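Local coordinates for Glyoxalase/bleomycin resisance protein/dioxygenase (Streptomyces sp. CB03234, PDB 5UJP), which belongs to the glyoxalase/bleomycin resistance/dioxygenase (vicinal oxygen chelate) superfamily, binds riboflavin and calcium, and may have dioxygenase activity, at residues 13-16 / 17-21; 54-57 / 58-61; 72-75 / 76-80. All coordinates share one frame; numbering follows the deposited sequence.

Contact 1 (13-16 / 17-21); sequences EKAK and DFYVE
A chi1 of -179° swings Lys16 CG to the far side from its backbone N, and Val20, one turn on, has CG2 anti to the carbonyl carbon; the two side chains therefore run alongside one another, with Lys16 CG 4.1 Å from Val20 CG2. The lysine chain stays extended past this point and carries NZ to a salt bridge with Asp30, so its aliphatic root packs while its charge is paired outside the contact. Tyr19 CG, unlike CG of Lys16, lies opposite its own carbonyl carbon (chi1 -75°), which lays one ring edge against the turn before it: Ala15 O lies in the ring plane, 3.2 Å from Tyr19 CD2. The same oxygen accepts from Tyr19 N at 2.9 Å over a nearly straight bond (N-H...O 176°). Ala15 CB completes this patch beside CD2. Phe18 CD2 stands over one face of the tyrosine ring, offset toward its rim, while Tyr19 CD2 meets the edge of the phenylalanine ring. Val20 N binds Lys16 O at 2.9 Å. Glu13 OE2 and Asp17 OD1, one turn apart, approach to 4.4 Å; Glu13 is also paired with Arg37 through OE1, which probably offsets some of their repulsion. Helix 12-23 is thus amphipathic: Ala15 and Tyr19 rest on Leu52 of strand 48-53, Lys16 and Val20 cover strands 26-30 and 37-42, and Tyr19 OH reaches Asp104 in the loop after strand 97-103.

Contact 2 (54-57 / 58-61); sequences DWFP and TMPP
Phe56 and selenomethionine Met59 stand at the two ends of a type I beta turn and leave it on the same side. In the modelled conformer the methionine chain runs out from the backbone and bends at its last torsion (chi3 -51°), bringing the terminal methyl CE back to the root of the phenylalanine. There CE sits 3.5 Å from Phe56 CD2 and equally close to Phe56 CB, approaching the ring obliquely; this approach is provisional, because Met59 has a second conformer. Trp55, the preceding residue, supplies an aromatic neighbour: its CD1 stands 3.6 Å above the Phe56 ring plane, over the ring centre. The turn itself is closed by Met59 N donating to Phe56 O at 2.9 Å. The donor stands 42° out of the carbonyl plane, away from either lone-pair direction. Pro57 and Thr58 occupy the two corners; Pro57 has no N-H to donate. At the open end of the turn, water 1 accepts from Phe56 N at 3.0 Å and may add a weak, long bridge to Met59 O. Trp55 also meets the ring of His35, while Phe56 touches Ser6 and Met59 touches Pro8 on strand 3-8. From the second subunit, Arg65 packs on Phe56 and Thr58, and Ser63 O takes a hydrogen bond from Thr58 OG1. The chemistry is thus divided: the direct Met59 N to Phe56 O bond closes the bend, with the methyl-to-ring contact a tentative apolar addition, consistent with a shaped loop that presents both apolar surface and a hydroxyl to the dimer partner.

Contact 3 (72-75 / 76-80); sequences DDVD and ADCAR
Val74 O accepts from Cys78 N at 2.9 Å, and on the same inner face of the helix Val74 CG2 lies 4.2 Å from Cys78 SG. Both side chains press on Pro91 and Ala100. Val74 is also about 6 Å, side chain to side chain, from Gln99, which contacts riboflavin in a complex of this protein; no riboflavin is bound here. One residue earlier, Asp73 is a classical N-cap: its OD1 accepts from Ala76 N at 3.0 Å, a nearly straight bond in which the donor approaches from well above the carboxylate plane (64° out of it). A chi1 of -172° folds the aspartate over the start of the helix, and its carboxylate carbon CG comes within 3.3 Å of Ala76 CB. The capped helix, 74-83, is one of the two helices of this fold of paired beta-alpha-beta-beta-beta modules, packed on the sheet of strands 67-70, 88-94, 97-103 and 109-113. The backbone oxygen of Asp73 is taken by Asp77 N at 3.1 Å. Asp77 turns its own carboxylate back along the first turn, and OD2 bonds to Thr71 OG1, tying the helix to the residues that lead into it. Asp75 has its carbonyl bonded to Ala79 N at 3.0 Å, while its carboxylate turns toward the sheet and forms a salt bridge with Arg98.

The three contacts follow one another along the chain without overlap: 13-16/17-21 in helix 12-23, then 54-57/58-61 in the loop after strand 48-53, then 72-75/76-80 at the start of helix 74-83. The helices of contacts 1 and 3 each pack on a different four-stranded sheet; their centres are about 19 Å apart and their nearest atoms about 5 Å. Contact 2 opens the connection between the sheets, about 18 Å from contact 1 and about 30 Å from contact 3, centre to centre. It lies across the chain's centre from contact 3. The two helical contacts thus back the sheets within their own chain, whereas the intervening loop serves the dimer interface.

Contact 1 (13-16 / 17-21)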
loop_
_atom_site.group_PDB
_atom_site.type_symbol
_atom_site.label_atom_id
_atom_site.label_comp_id
_atom_site.label_asym_id
_atom_site.label_seq_id
_atom_site.Cartn_x
_atom_site.Cartn_y
_atom_site.Cartn_z
ATOM N N GLU A 13 -16.758 -10.118 -5.361
ATOM C CA GLU A 13 -17.552 -9.725 -6.520
ATOM C C GLU A 13 -18.088 -8.307 -6.364
ATOM O O GLU A 13 -18.037 -7.506 -7.311
ATOM C CB GLU A 13 -18.700 -10.709 -6.735
ATOM C CG GLU A 13 -19.356 -10.489 -8.088
ATOM C CD GLU A 13 -18.419 -10.794 -9.249
ATOM O OE1 GLU A 13 -17.498 -11.609 -9.062
ATOM O OE2 GLU A 13 -18.609 -10.243 -10.357
ATOM N N LYS A 14 -18.590 -7.972 -5.176
ATOM C CA LYS A 14 -19.031 -6.597 -4.927
ATOM C C LYS A 14 -17.857 -5.630 -4.992
ATOM O O LYS A 14 -18.023 -4.493 -5.435
ATOM C CB LYS A 14 -19.723 -6.487 -3.554
ATOM C CG LYS A 14 -21.040 -7.314 -3.464
ATOM C CD LYS A 14 -21.737 -7.195 -2.127
ATOM C CE LYS A 14 -23.056 -7.981 -2.073
ATOM N NZ LYS A 14 -23.631 -7.967 -0.710
ATOM N N ALA A 15 -16.675 -6.049 -4.560
ATOM C CA ALA A 15 -15.506 -5.185 -4.659
ATOM C C ALA A 15 -15.120 -4.963 -6.114
ATOM O O ALA A 15 -14.734 -3.854 -6.499
ATOM C CB ALA A 15 -14.347 -5.785 -3.862
ATOM N N LYS A 16 -15.206 -6.002 -6.939
ATOM C CA LYS A 16 -14.940 -5.798 -8.364
ATOM C C LYS A 16 -15.896 -4.780 -8.983
ATOM O O LYS A 16 -15.471 -3.884 -9.739
ATOM C CB LYS A 16 -15.048 -7.117 -9.111
ATOM C CG LYS A 16 -14.761 -7.032 -10.580
ATOM C CD LYS A 16 -14.808 -8.421 -11.220
ATOM C CE LYS A 16 -14.409 -8.409 -12.695
ATOM N NZ LYS A 16 -14.621 -9.765 -13.355
ATOM N N ASP A 17 -17.199 -4.918 -8.709
ATOM C CA ASP A 17 -18.169 -3.931 -9.191
ATOM C C ASP A 17 -17.742 -2.527 -8.792
ATOM O O ASP A 17 -17.774 -1.596 -9.599
ATOM C CB ASP A 17 -19.541 -4.186 -8.569
ATOM C CG ASP A 17 -20.219 -5.458 -9.071
ATOM O OD1 ASP A 17 -19.871 -6.006 -10.140
ATOM O OD2 ASP A 17 -21.118 -5.914 -8.345
ATOM N N PHE A 18 -17.372 -2.347 -7.521
ATOM C CA PHE A 18 -17.034 -1.011 -7.030
ATOM C C PHE A 18 -15.772 -0.467 -7.690
ATOM O O PHE A 18 -15.780 0.644 -8.244
ATOM C CB PHE A 18 -16.881 -1.023 -5.513
ATOM C CG PHE A 18 -16.565 0.343 -4.939
ATOM C CD1 PHE A 18 -17.578 1.275 -4.780
ATOM C CD2 PHE A 18 -15.261 0.690 -4.581
ATOM C CE1 PHE A 18 -17.278 2.538 -4.279
ATOM C CE2 PHE A 18 -14.971 1.940 -4.070
ATOM C CZ PHE A 18 -15.990 2.860 -3.909
ATOM N N TYR A 19 -14.661 -1.218 -7.627
ATOM C CA TYR A 19 -13.388 -0.647 -8.078
ATOM C C TYR A 19 -13.334 -0.533 -9.594
ATOM O O TYR A 19 -12.794 0.441 -10.116
ATOM C CB TYR A 19 -12.178 -1.447 -7.567
ATOM C CG TYR A 19 -11.927 -1.175 -6.104
ATOM C CD1 TYR A 19 -11.083 -0.124 -5.698
ATOM C CD2 TYR A 19 -12.514 -1.965 -5.126
ATOM C CE1 TYR A 19 -10.865 0.145 -4.392
ATOM C CE2 TYR A 19 -12.286 -1.702 -3.761
ATOM C CZ TYR A 19 -11.460 -0.647 -3.404
ATOM O OH TYR A 19 -11.223 -0.360 -2.048
ATOM N N VAL A 20 -13.823 -1.536 -10.305
ATOM C CA VAL A 20 -13.718 -1.507 -11.756
ATOM C C VAL A 20 -14.831 -0.663 -12.362
ATOM O O VAL A 20 -14.584 0.249 -13.173
ATOM C CB VAL A 20 -13.710 -2.942 -12.320
ATOM C CG1 VAL A 20 -13.618 -2.910 -13.862
ATOM C CG2 VAL A 20 -12.571 -3.767 -11.715
ATOM N N GLU A 21 -16.084 -0.974 -12.020
ATOM C CA GLU A 21 -17.184 -0.318 -12.727
ATOM C C GLU A 21 -17.500 1.060 -12.148
ATOM O O GLU A 21 -17.639 2.031 -12.892
ATOM C CB GLU A 21 -18.413 -1.233 -12.739
ATOM C CG GLU A 21 -18.174 -2.633 -13.292
ATOM C CD GLU A 21 -17.946 -2.644 -14.782
ATOM O OE1 GLU A 21 -18.760 -2.028 -15.503
ATOM O OE2 GLU A 21 -16.975 -3.287 -15.236
#

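Contact 2 (54-57 / 58-61)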
loop_
_atom_site.group_PDB
_atom_site.type_symbol
_atom_site.label_atom_id
_atom_site.label_comp_id
_atom_site.label_asym_id
_atom_site.label_seq_id
_atom_site.Cartn_x
_atom_site.Cartn_y
_atom_site.Cartn_z
ATOM N N ASP A 54 -9.305 -11.437 0.343
ATOM C CA ASP A 54 -10.110 -11.792 1.501
ATOM C C ASP A 54 -9.431 -12.801 2.410
ATOM O O ASP A 54 -10.118 -13.415 3.243
ATOM C CB ASP A 54 -11.542 -12.219 1.109
ATOM C CG ASP A 54 -11.561 -13.465 0.218
ATOM O OD1 ASP A 54 -10.486 -13.966 -0.161
ATOM O OD2 ASP A 54 -12.673 -13.933 -0.144
ATOM N N TRP A 55 -8.115 -12.985 2.275
ATOM C CA TRP A 55 -7.408 -14.073 2.944
ATOM C C TRP A 55 -6.351 -13.639 3.964
ATOM O O TRP A 55 -5.572 -14.483 4.415
ATOM C CB TRP A 55 -6.771 -15.005 1.908
ATOM C CG TRP A 55 -5.858 -14.315 0.940
ATOM C CD1 TRP A 55 -4.560 -13.921 1.152
ATOM C CD2 TRP A 55 -6.157 -14.014 -0.425
ATOM N NE1 TRP A 55 -4.052 -13.331 -0.010
ATOM C CE2 TRP A 55 -5.017 -13.388 -0.986
ATOM C CE3 TRP A 55 -7.294 -14.198 -1.229
ATOM C CZ2 TRP A 55 -4.975 -12.970 -2.315
ATOM C CZ3 TRP A 55 -7.252 -13.766 -2.531
ATOM C CH2 TRP A 55 -6.106 -13.144 -3.061
ATOM N N PHE A 56 -6.330 -12.376 4.375
ATOM C CA PHE A 56 -5.406 -11.875 5.391
ATOM C C PHE A 56 -6.217 -11.443 6.605
ATOM O O PHE A 56 -6.613 -10.266 6.712
ATOM C CB PHE A 56 -4.604 -10.695 4.835
ATOM C CG PHE A 56 -3.557 -11.084 3.816
ATOM C CD1 PHE A 56 -2.678 -12.133 4.071
ATOM C CD2 PHE A 56 -3.431 -10.397 2.607
ATOM C CE1 PHE A 56 -1.711 -12.498 3.126
ATOM C CE2 PHE A 56 -2.446 -10.756 1.675
ATOM C CZ PHE A 56 -1.595 -11.807 1.929
ATOM N N PRO A 57 -6.507 -12.350 7.547
ATOM C CA PRO A 57 -7.424 -12.021 8.651
ATOM C C PRO A 57 -6.886 -11.010 9.646
ATOM O O PRO A 57 -7.681 -10.444 10.412
ATOM C CB PRO A 57 -7.736 -13.379 9.300
ATOM C CG PRO A 57 -7.194 -14.386 8.370
ATOM C CD PRO A 57 -6.151 -13.779 7.530
ATOM N N THR A 58 -5.574 -10.768 9.679
ATOM C CA THR A 58 -5.048 -9.629 10.443
ATOM C C THR A 58 -5.504 -8.280 9.905
ATOM O O THR A 58 -5.390 -7.279 10.622
ATOM C CB THR A 58 -3.515 -9.682 10.527
ATOM O OG1 THR A 58 -2.952 -9.559 9.220
ATOM C CG2 THR A 58 -3.078 -10.982 11.180
HETATM N N MSE A 59 -6.020 -8.243 8.670
HETATM C CA MSE A 59 -6.589 -7.045 8.065
HETATM C C MSE A 59 -8.088 -7.298 7.861
HETATM O O MSE A 59 -8.497 -7.858 6.846
HETATM C CB MSE A 59 -5.889 -6.751 6.726
HETATM C CG MSE A 59 -4.393 -6.656 6.866
HETATM SE SE MSE A 59 -3.577 -6.068 5.193
HETATM C CE MSE A 59 -4.342 -7.288 3.919
ATOM N N PRO A 60 -8.920 -6.907 8.823
ATOM C CA PRO A 60 -10.351 -7.130 8.674
ATOM C C PRO A 60 -10.894 -6.366 7.481
ATOM O O PRO A 60 -10.335 -5.328 7.103
ATOM C CB PRO A 60 -10.939 -6.589 9.989
ATOM C CG PRO A 60 -9.813 -6.710 10.989
ATOM C CD PRO A 60 -8.576 -6.356 10.143
ATOM N N PRO A 61 -11.986 -6.847 6.873
ATOM C CA PRO A 61 -12.593 -6.126 5.749
ATOM C C PRO A 61 -12.872 -4.678 6.113
ATOM O O PRO A 61 -13.400 -4.378 7.191
ATOM C CB PRO A 61 -13.904 -6.878 5.498
ATOM C CG PRO A 61 -13.757 -8.171 6.145
ATOM C CD PRO A 61 -12.726 -8.074 7.219
HETATM O O HOH W 1 -7.980 -9.907 4.078
#

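Contact 3 (72-75 / 76-80)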
loop_
_atom_site.group_PDB
_atom_site.type_symbol
_atom_site.label_atom_id
_atom_site.label_comp_id
_atom_site.label_asym_id
_atom_site.label_seq_id
_atom_site.Cartn_x
_atom_site.Cartn_y
_atom_site.Cartn_z
ATOM N N ASP A 72 -4.383 13.138 -11.601
ATOM C CA ASP A 72 -4.072 14.402 -12.263
ATOM C C ASP A 72 -5.171 15.423 -12.128
ATOM O O ASP A 72 -4.944 16.575 -12.488
ATOM C CB ASP A 72 -3.732 14.169 -13.733
ATOM C CG ASP A 72 -2.466 13.326 -13.894
ATOM O OD1 ASP A 72 -1.607 13.363 -12.980
ATOM O OD2 ASP A 72 -2.344 12.614 -14.905
ATOM N N ASP A 73 -6.329 15.046 -11.605
ATOM C CA ASP A 73 -7.448 15.977 -11.471
ATOM C C ASP A 73 -8.359 15.470 -10.357
ATOM O O ASP A 73 -9.335 14.747 -10.595
ATOM C CB ASP A 73 -8.197 16.092 -12.797
ATOM C CG ASP A 73 -9.241 17.175 -12.788
ATOM O OD1 ASP A 73 -9.611 17.645 -11.696
ATOM O OD2 ASP A 73 -9.694 17.535 -13.903
ATOM N N VAL A 74 -8.034 15.816 -9.121
ATOM C CA VAL A 74 -8.817 15.288 -7.999
ATOM C C VAL A 74 -10.245 15.840 -7.991
ATOM O O VAL A 74 -11.172 15.138 -7.576
ATOM C CB VAL A 74 -8.087 15.513 -6.654
ATOM C CG1 VAL A 74 -7.981 17.027 -6.309
ATOM C CG2 VAL A 74 -8.754 14.747 -5.556
ATOM N N ASP A 75 -10.450 17.079 -8.433
ATOM C CA ASP A 75 -11.811 17.623 -8.473
ATOM C C ASP A 75 -12.689 16.845 -9.444
ATOM O O ASP A 75 -13.878 16.587 -9.160
ATOM C CB ASP A 75 -11.774 19.116 -8.802
ATOM C CG ASP A 75 -11.137 19.918 -7.680
ATOM O OD1 ASP A 75 -9.901 19.942 -7.575
ATOM O OD2 ASP A 75 -11.868 20.494 -6.864
ATOM N N ALA A 76 -12.140 16.482 -10.615
ATOM C CA ALA A 76 -12.898 15.665 -11.560
ATOM C C ALA A 76 -13.232 14.315 -10.971
ATOM O O ALA A 76 -14.354 13.819 -11.124
ATOM C CB ALA A 76 -12.109 15.465 -12.843
ATOM N N ASP A 77 -12.253 13.691 -10.322
ATOM C CA ASP A 77 -12.502 12.395 -9.711
ATOM C C ASP A 77 -13.616 12.489 -8.676
ATOM O O ASP A 77 -14.495 11.610 -8.623
ATOM C CB ASP A 77 -11.234 11.898 -9.025
ATOM C CG ASP A 77 -10.125 11.554 -10.007
ATOM O OD1 ASP A 77 -10.393 11.364 -11.210
ATOM O OD2 ASP A 77 -8.969 11.488 -9.541
ATOM N N CYS A 78 -13.601 13.547 -7.846
ATOM C CA CYS A 78 -14.613 13.660 -6.797
ATOM C C CYS A 78 -15.996 13.875 -7.379
ATOM O O CYS A 78 -16.981 13.344 -6.858
ATOM C CB CYS A 78 -14.249 14.790 -5.841
ATOM S SG CYS A 78 -12.881 14.421 -4.751
ATOM N N ALA A 79 -16.100 14.664 -8.438
ATOM C CA ALA A 79 -17.425 14.938 -8.993
ATOM C C ALA A 79 -18.027 13.659 -9.560
ATOM O O ALA A 79 -19.222 13.375 -9.375
ATOM C CB ALA A 79 -17.299 16.014 -10.068
ATOM N N ARG A 80 -17.190 12.849 -10.207
ATOM C CA ARG A 80 -17.660 11.609 -10.806
ATOM C C ARG A 80 -18.059 10.623 -9.727
ATOM O O ARG A 80 -19.079 9.935 -9.844
ATOM C CB ARG A 80 -16.566 11.026 -11.690
ATOM C CG ARG A 80 -17.007 9.818 -12.525
ATOM C CD ARG A 80 -15.832 9.303 -13.358
ATOM N NE ARG A 80 -16.219 8.332 -14.380
ATOM C CZ ARG A 80 -16.152 7.008 -14.236
ATOM N NH1 ARG A 80 -15.719 6.483 -13.107
ATOM N NH2 ARG A 80 -16.520 6.204 -15.229
#